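Local coordinates for protein carboxynorspermidine decarboxylase (Campylobacter jejuni subsp. jejuni 81116, PDB 3N29) that probably decarboxylates carboxynorspermidine to norspermidine, using pyridoxal-5'-phosphate as its cofactor, within a diverse family of basic amino acid decarboxylases, at residues A[72-77]-A[108-113]; A[101-106]-A[130-135]; A[324-327]-A[331-334]. One frame throughout, in Å; residues are numbered along the deposited sequence. Where two conformers were deposited one is given.

Contact 1 (A[72-77]-A[108-113]). With PLP (pyridoxal-5'-phosphate), chain C.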
# COMPACT_ATOMS: atom_id res chain seq x y z
N VAL A 72 20.05 22.16 2.91
CA VAL A 72 19.07 21.29 2.25
C VAL A 72 19.11 19.91 2.87
O VAL A 72 20.20 19.30 3.09
CB VAL A 72 19.25 21.31 0.72
CG1 VAL A 72 18.17 20.49 -0.05
CG2 VAL A 72 19.26 22.65 0.23
N LEU A 73 17.94 19.37 3.20
CA LEU A 73 17.78 18.06 3.78
C LEU A 73 16.98 17.12 2.86
O LEU A 73 16.14 17.60 2.11
CB LEU A 73 17.05 18.12 5.14
CG LEU A 73 17.58 19.14 6.18
CD1 LEU A 73 16.59 19.36 7.33
CD2 LEU A 73 18.87 18.67 6.79
N LEU A 74 17.26 15.82 2.94
CA LEU A 74 16.46 14.82 2.20
C LEU A 74 15.28 14.49 3.13
O LEU A 74 15.48 13.97 4.22
CB LEU A 74 17.27 13.55 1.96
CG LEU A 74 16.49 12.23 1.58
CD1 LEU A 74 15.73 12.52 0.32
CD2 LEU A 74 17.51 11.01 1.51
N ALA A 75 14.06 14.70 2.65
CA ALA A 75 12.86 14.18 3.36
C ALA A 75 12.65 12.67 3.02
O ALA A 75 12.31 12.34 1.92
CB ALA A 75 11.58 14.98 2.91
N LEU A 76 12.95 11.79 3.97
CA LEU A 76 12.94 10.32 3.77
C LEU A 76 11.54 9.72 3.40
O LEU A 76 11.52 8.63 2.80
CB LEU A 76 13.44 9.60 5.02
CG LEU A 76 15.01 9.69 5.18
CD1 LEU A 76 15.38 9.21 6.60
CD2 LEU A 76 15.79 8.85 4.16
N LYS A 77 10.48 10.44 3.70
CA LYS A 77 9.12 10.04 3.35
C LYS A 77 9.02 9.57 1.92
O LYS A 77 8.49 8.56 1.63
CB LYS A 77 8.10 11.20 3.53
CG LYS A 77 6.59 10.61 3.46
CD LYS A 77 5.48 11.66 3.66
CE LYS A 77 6.17 12.97 3.44
NZ LYS A 77 5.23 14.29 3.46
N GLU A 108 21.78 5.40 10.54
CA GLU A 108 22.53 4.30 10.02
C GLU A 108 23.13 4.51 8.65
O GLU A 108 24.28 4.27 8.46
CB GLU A 108 21.67 3.04 10.00
CG GLU A 108 22.20 1.96 9.14
CD GLU A 108 21.57 0.61 9.39
OE1 GLU A 108 20.49 0.54 9.91
OE2 GLU A 108 22.18 -0.39 9.05
N TYR A 109 22.32 4.82 7.67
CA TYR A 109 22.70 5.17 6.34
C TYR A 109 23.45 6.41 5.89
O TYR A 109 24.17 6.35 4.98
CB TYR A 109 21.67 4.68 5.32
CG TYR A 109 21.29 3.23 5.51
CD1 TYR A 109 21.95 2.24 4.88
CD2 TYR A 109 20.28 2.88 6.34
CE1 TYR A 109 21.61 0.96 5.06
CE2 TYR A 109 19.92 1.60 6.52
CZ TYR A 109 20.58 0.63 5.88
OH TYR A 109 20.22 -0.64 6.06
N MET A 110 23.08 7.55 6.45
CA MET A 110 23.72 8.83 6.19
C MET A 110 24.67 9.40 7.26
O MET A 110 25.69 9.93 6.95
CB MET A 110 22.69 9.88 5.73
CG MET A 110 23.23 11.23 5.18
SD MET A 110 22.15 12.51 4.62
CE MET A 110 21.58 11.75 3.21
N ASP A 111 24.26 9.29 8.50
CA ASP A 111 25.00 9.80 9.65
C ASP A 111 25.36 11.29 9.61
O ASP A 111 26.42 11.70 10.01
CB ASP A 111 26.20 8.93 10.02
CG ASP A 111 26.60 9.08 11.48
OD1 ASP A 111 25.94 9.77 12.24
OD2 ASP A 111 27.59 8.48 11.86
N LYS A 112 24.45 12.09 9.13
CA LYS A 112 24.57 13.52 9.06
C LYS A 112 23.48 14.15 9.94
O LYS A 112 23.10 13.55 10.88
CB LYS A 112 24.74 14.06 7.66
CG LYS A 112 25.98 13.51 6.97
CD LYS A 112 26.24 14.08 5.63
CE LYS A 112 26.30 15.53 5.62
NZ LYS A 112 26.98 16.06 4.45
N GLU A 113 23.09 15.38 9.70
CA GLU A 113 22.07 16.00 10.55
C GLU A 113 20.73 15.26 10.46
O GLU A 113 20.39 14.71 9.47
CB GLU A 113 21.81 17.42 10.12
CG GLU A 113 22.96 18.34 10.23
CD GLU A 113 22.59 19.81 10.23
OE1 GLU A 113 23.48 20.61 10.42
OE2 GLU A 113 21.45 20.17 10.01
N1 PLP C . 8.65 17.81 5.04
C2 PLP C . 7.47 17.35 5.56
C2A PLP C . 7.06 17.74 6.96
C3 PLP C . 6.69 16.45 4.77
O3 PLP C . 5.49 15.95 5.29
C4 PLP C . 7.11 16.08 3.48
C4A PLP C . 6.28 15.09 2.68
C5 PLP C . 8.29 16.61 2.96
C6 PLP C . 9.04 17.48 3.77
C5A PLP C . 8.79 16.25 1.58
O4P PLP C . 7.81 16.50 0.59
P PLP C . 8.10 16.30 -0.94
O1P PLP C . 8.61 14.88 -1.11
O2P PLP C . 9.21 17.30 -1.35
O3P PLP C . 6.89 16.62 -1.68
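The flat carboxylate of Glu113 meets Leu73 through OE2, which lies 4.4 Å from Leu73 CD2. Its stronger partners lie elsewhere: OE1 forms a salt bridge with Lys71 and OE2 is hydrogen-bonded to His115. A second flat group, the Tyr109 ring, has its contact within 108-113: Glu108 CG lies over one face, 3.4 Å above the plane and displaced toward the rim. The pyridoxal ring is the third flat group. Ala75 CB lies off one face, beyond the ring edge near C6 (3.7 Å), and 3.3 Å from the exocyclic C5A of the cofactor.

The two segments belong to the beta/alpha barrel. Residues 72-75 lie on the first barrel strand. Residues 108-113 run from the end of helix 100-109 into the third strand, and Asp111 leaves the helix with positive phi. Leu74 CD2 is 4.5 Å from Met110 CE, a light apolar touch. Met85 of helix 85-91 packs against Leu74 as well.

Just after the strand, Lys77 is bonded covalently to the cofactor, NZ to C4A at 1.5 Å, consistent with the Schiff-base linkage of this family. The lysine chain is extended as far as CD. A near-eclipsed bend at chi3 (17°) then swings CE and NZ toward C4A. Tyr378, Gly238, Gly271 and Glu272 also hold the cofactor by hydrogen bonds.

Contact 2 (A[101-106]-A[130-135])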
# COMPACT_ATOMS: atom_id res chain seq x y z
N TRP A 101 11.73 5.33 13.38
CA TRP A 101 12.27 4.46 12.37
C TRP A 101 13.01 5.28 11.29
O TRP A 101 14.11 4.85 10.85
CB TRP A 101 11.20 3.53 11.79
CG TRP A 101 10.79 2.42 12.69
CD1 TRP A 101 11.20 2.18 13.97
CD2 TRP A 101 9.86 1.37 12.37
NE1 TRP A 101 10.58 1.07 14.46
CE2 TRP A 101 9.75 0.57 13.51
CE3 TRP A 101 9.09 1.07 11.26
CZ2 TRP A 101 8.93 -0.56 13.56
CZ3 TRP A 101 8.32 -0.04 11.29
CH2 TRP A 101 8.25 -0.86 12.43
N GLU A 102 12.48 6.42 10.86
CA GLU A 102 13.17 7.22 9.87
C GLU A 102 14.47 7.82 10.47
O GLU A 102 15.46 7.84 9.79
CB GLU A 102 12.31 8.33 9.26
CG GLU A 102 11.38 7.83 8.17
CD GLU A 102 10.59 8.88 7.44
OE1 GLU A 102 10.65 10.06 7.83
OE2 GLU A 102 9.85 8.53 6.47
N ALA A 103 14.43 8.25 11.73
CA ALA A 103 15.62 8.81 12.42
C ALA A 103 16.70 7.75 12.50
O ALA A 103 17.88 8.02 12.21
CB ALA A 103 15.26 9.36 13.79
N LYS A 104 16.34 6.55 12.93
CA LYS A 104 17.35 5.43 12.93
C LYS A 104 17.93 5.12 11.57
O LYS A 104 19.11 4.83 11.46
CB LYS A 104 16.78 4.14 13.52
CG LYS A 104 16.52 4.24 15.05
CD LYS A 104 15.62 3.15 15.58
CE LYS A 104 16.20 1.78 15.44
NZ LYS A 104 17.24 1.61 16.38
N PHE A 105 17.11 5.18 10.52
CA PHE A 105 17.58 4.96 9.13
C PHE A 105 18.57 6.06 8.69
O PHE A 105 19.67 5.79 8.14
CB PHE A 105 16.34 4.96 8.22
CG PHE A 105 16.60 4.56 6.84
CD1 PHE A 105 16.57 3.24 6.49
CD2 PHE A 105 16.91 5.52 5.89
CE1 PHE A 105 16.78 2.86 5.15
CE2 PHE A 105 17.18 5.18 4.57
CZ PHE A 105 17.11 3.81 4.20
N ALA A 106 18.20 7.30 8.95
CA ALA A 106 19.08 8.45 8.76
C ALA A 106 20.40 8.28 9.48
O ALA A 106 21.48 8.40 8.86
CB ALA A 106 18.35 9.75 9.27
N ALA A 130 15.27 11.77 20.80
CA ALA A 130 16.12 12.80 21.36
C ALA A 130 17.62 12.51 21.22
O ALA A 130 18.37 13.42 21.00
CB ALA A 130 15.82 13.02 22.87
N SER A 131 18.05 11.27 21.40
CA SER A 131 19.51 11.00 21.35
C SER A 131 19.99 11.09 19.89
O SER A 131 21.13 11.39 19.65
CB SER A 131 19.89 9.62 21.93
OG SER A 131 19.16 8.64 21.19
N LEU A 132 19.11 10.91 18.92
CA LEU A 132 19.53 10.91 17.54
C LEU A 132 19.40 12.29 16.85
O LEU A 132 20.17 12.59 15.95
CB LEU A 132 18.70 9.92 16.75
CG LEU A 132 18.92 8.41 17.03
CD1 LEU A 132 17.83 7.73 16.28
CD2 LEU A 132 20.37 7.87 16.70
N SER A 133 18.41 13.10 17.23
CA SER A 133 18.02 14.27 16.44
C SER A 133 18.75 15.53 16.76
O SER A 133 19.00 15.81 17.92
CB SER A 133 16.52 14.51 16.63
OG SER A 133 15.83 13.33 16.30
N HIS A 134 19.11 16.31 15.74
CA HIS A 134 19.60 17.67 15.97
C HIS A 134 18.48 18.66 16.25
O HIS A 134 18.57 19.47 17.20
CB HIS A 134 20.49 18.11 14.81
CG HIS A 134 21.67 17.22 14.66
ND1 HIS A 134 21.60 16.02 14.00
CD2 HIS A 134 22.93 17.30 15.19
CE1 HIS A 134 22.77 15.40 14.10
NE2 HIS A 134 23.59 16.16 14.81
N HIS A 135 17.44 18.61 15.42
CA HIS A 135 16.23 19.37 15.60
C HIS A 135 15.04 18.43 15.88
O HIS A 135 14.94 17.37 15.26
CB HIS A 135 15.90 20.09 14.32
CG HIS A 135 16.81 21.23 14.00
ND1 HIS A 135 16.49 22.17 13.04
CD2 HIS A 135 18.04 21.56 14.47
CE1 HIS A 135 17.46 23.08 13.00
NE2 HIS A 135 18.41 22.73 13.85
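Leu132 reaches across from one barrel helix to the next and touches Ala103 and Lys104. The two helices, 100-109 and 123-132, are neighbours in the outer layer of the beta/alpha barrel. Strand 113-118 runs between them in the chain and lies beneath them.

The tight part is small and centred on a single methyl. Leu132 CD1 sits 3.9 Å from Ala103 CB. The same CD1 is 3.9 Å from Lys104 N. Leu132 CG stands anti to its carbonyl carbon (chi1 -69°), which directs the branch at helix 100-109. The small Ala103 lets the leucine come close to the helix backbone. Below this point Ala103 also packs on Thr116 of strand 113-118. Ser133, where the chain leaves the helix, is buried on this inner side. Its OG is hydrogen-bonded to Ile129 O and to Thr116 OG1.

The outer side is looser and polar. Ser131 and His134 face solvent. The Lys104 chain bends twice, at chi3 and chi4, and its amine forms a salt bridge with Glu128 and a cation-pi contact with Tyr411 of the second subunit. Nearer the helix, the first part of this lysine chain meets Leu132 at a slant, with Lys104 CG also 3.9 Å from Leu132 CD1.

Contact 3 (A[324-327]-A[331-334])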
# COMPACT_ATOMS: atom_id res chain seq x y z
N LEU A 324 -2.35 5.89 -24.37
CA LEU A 324 -3.59 6.06 -25.14
C LEU A 324 -4.81 6.26 -24.21
O LEU A 324 -5.67 7.02 -24.54
CB LEU A 324 -3.89 4.83 -25.97
CG LEU A 324 -2.83 4.54 -27.05
CD1 LEU A 324 -3.02 3.09 -27.57
CD2 LEU A 324 -2.83 5.53 -28.20
N ALA A 325 -4.84 5.58 -23.05
CA ALA A 325 -5.99 5.63 -22.15
C ALA A 325 -5.53 5.16 -20.81
O ALA A 325 -4.63 4.30 -20.71
CB ALA A 325 -7.14 4.77 -22.63
N THR A 326 -6.15 5.73 -19.79
CA THR A 326 -5.93 5.29 -18.41
C THR A 326 -6.70 4.08 -18.01
O THR A 326 -7.69 3.65 -18.65
CB THR A 326 -6.25 6.47 -17.42
OG1 THR A 326 -7.65 6.61 -17.30
CG2 THR A 326 -5.63 7.85 -17.85
N ARG A 327 -6.28 3.46 -16.91
CA ARG A 327 -7.03 2.36 -16.27
C ARG A 327 -8.46 2.74 -16.01
O ARG A 327 -9.35 1.87 -16.04
CB ARG A 327 -6.36 2.04 -14.91
CG ARG A 327 -7.04 1.07 -13.97
CD ARG A 327 -6.30 1.02 -12.65
NE ARG A 327 -7.04 0.36 -11.56
CZ ARG A 327 -7.75 0.99 -10.65
NH1 ARG A 327 -7.91 2.29 -10.70
NH2 ARG A 327 -8.33 0.32 -9.71
N LYS A 331 -9.66 8.83 -22.08
CA LYS A 331 -8.97 8.88 -23.36
C LYS A 331 -7.89 9.94 -23.28
O LYS A 331 -8.20 11.07 -22.89
CB LYS A 331 -9.93 9.21 -24.52
CG LYS A 331 -9.27 9.01 -25.86
CD LYS A 331 -10.28 9.10 -27.01
CE LYS A 331 -9.47 9.13 -28.32
NZ LYS A 331 -10.33 8.97 -29.49
N ILE A 332 -6.66 9.54 -23.62
CA ILE A 332 -5.52 10.40 -23.56
C ILE A 332 -5.02 10.75 -24.97
O ILE A 332 -4.70 11.91 -25.22
CB ILE A 332 -4.43 9.82 -22.65
CG1 ILE A 332 -4.92 9.71 -21.18
CG2 ILE A 332 -3.14 10.69 -22.65
CD1 ILE A 332 -5.35 10.96 -20.65
N SER A 333 -4.97 9.78 -25.89
CA SER A 333 -4.59 10.03 -27.27
C SER A 333 -5.03 8.90 -28.17
O SER A 333 -5.57 7.89 -27.72
CB SER A 333 -3.07 10.22 -27.38
OG SER A 333 -2.40 8.99 -27.11
N ASP A 334 -4.84 9.09 -29.48
CA ASP A 334 -5.24 8.14 -30.46
C ASP A 334 -4.07 7.36 -30.99
O ASP A 334 -2.97 7.88 -31.04
CB ASP A 334 -5.88 8.88 -31.62
CG ASP A 334 -7.23 9.42 -31.25
OD1 ASP A 334 -8.13 8.55 -31.11
OD2 ASP A 334 -7.37 10.66 -31.15
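A short antiparallel return follows strand 321-325, and Leu324 and Ala325 of this strand form a classic beta bulge opposite Glu357. The chain turns through three residues and comes back as 331-334, with the touching parts running 166° apart. One bridge, Ala325 with Lys331, joins the backbones.

The centre is the carbonyl of Leu324. Leu324 O accepts two backbone hydrogen bonds, from Ile332 N at 2.9 Å and from Ser333 N at 3.2 Å. Both donors reach it from the same face of the carbonyl plane. Ile332 N stands well above that plane, 40° out of it, and Ser333 N is tilted less. One oxygen thus grips two consecutive amides of the returning chain.

Side chains add to the backbone contact. Leu324 CB starts away from 331-334, but the end of the side chain comes nearer, with CD2 3.6 Å from Asp334 C. The same CD2 is 3.7 Å from Ser333 OG. Ser333 OG sits between its own backbone N and carbonyl carbon, where it is hydrogen-bonded to Ile323 O and Arg322 NH1. Further along, Thr326 CG2 meets Ile332 CG1 at 3.9 Å, the two side chains crossing at about a right angle. Thr326 OG1 turns instead to Glu330 N, a bond inside the turn. On the outer side Lys331 NZ and Asp334 OD1 form a salt bridge of 2.8 Å, made on the syn side of the carboxylate.

The contact is at the surface, at the edge of the mixed sheet. Strand 354-360 pairs antiparallel with strand 321-325, and its Glu357 and Ala359 pack on Leu324. The returning residues 331-334 lie in the loop that leads on to strand 340-345.

Overall arrangement
Contacts 1 and 2 are both partly buried in the beta/alpha barrel, with centres about 9 Å apart. They share helix 100-109, and their segments alternate along the chain. A probable hydrogen bond, Asp111 N to Ala106 O at 2.9 Å, joins them directly. Both also touch the second subunit. Across their own segments they rest on sparse, mostly apolar side-chain touches, and contact 1 adds the cofactor bond. Contact 3 differs in place and chemistry. It lies at the surface of the mixed sheet, on the opposite side of the chain's centre, about 39 Å and 44 Å from the other centres. There backbone hydrogen bonds do the joining.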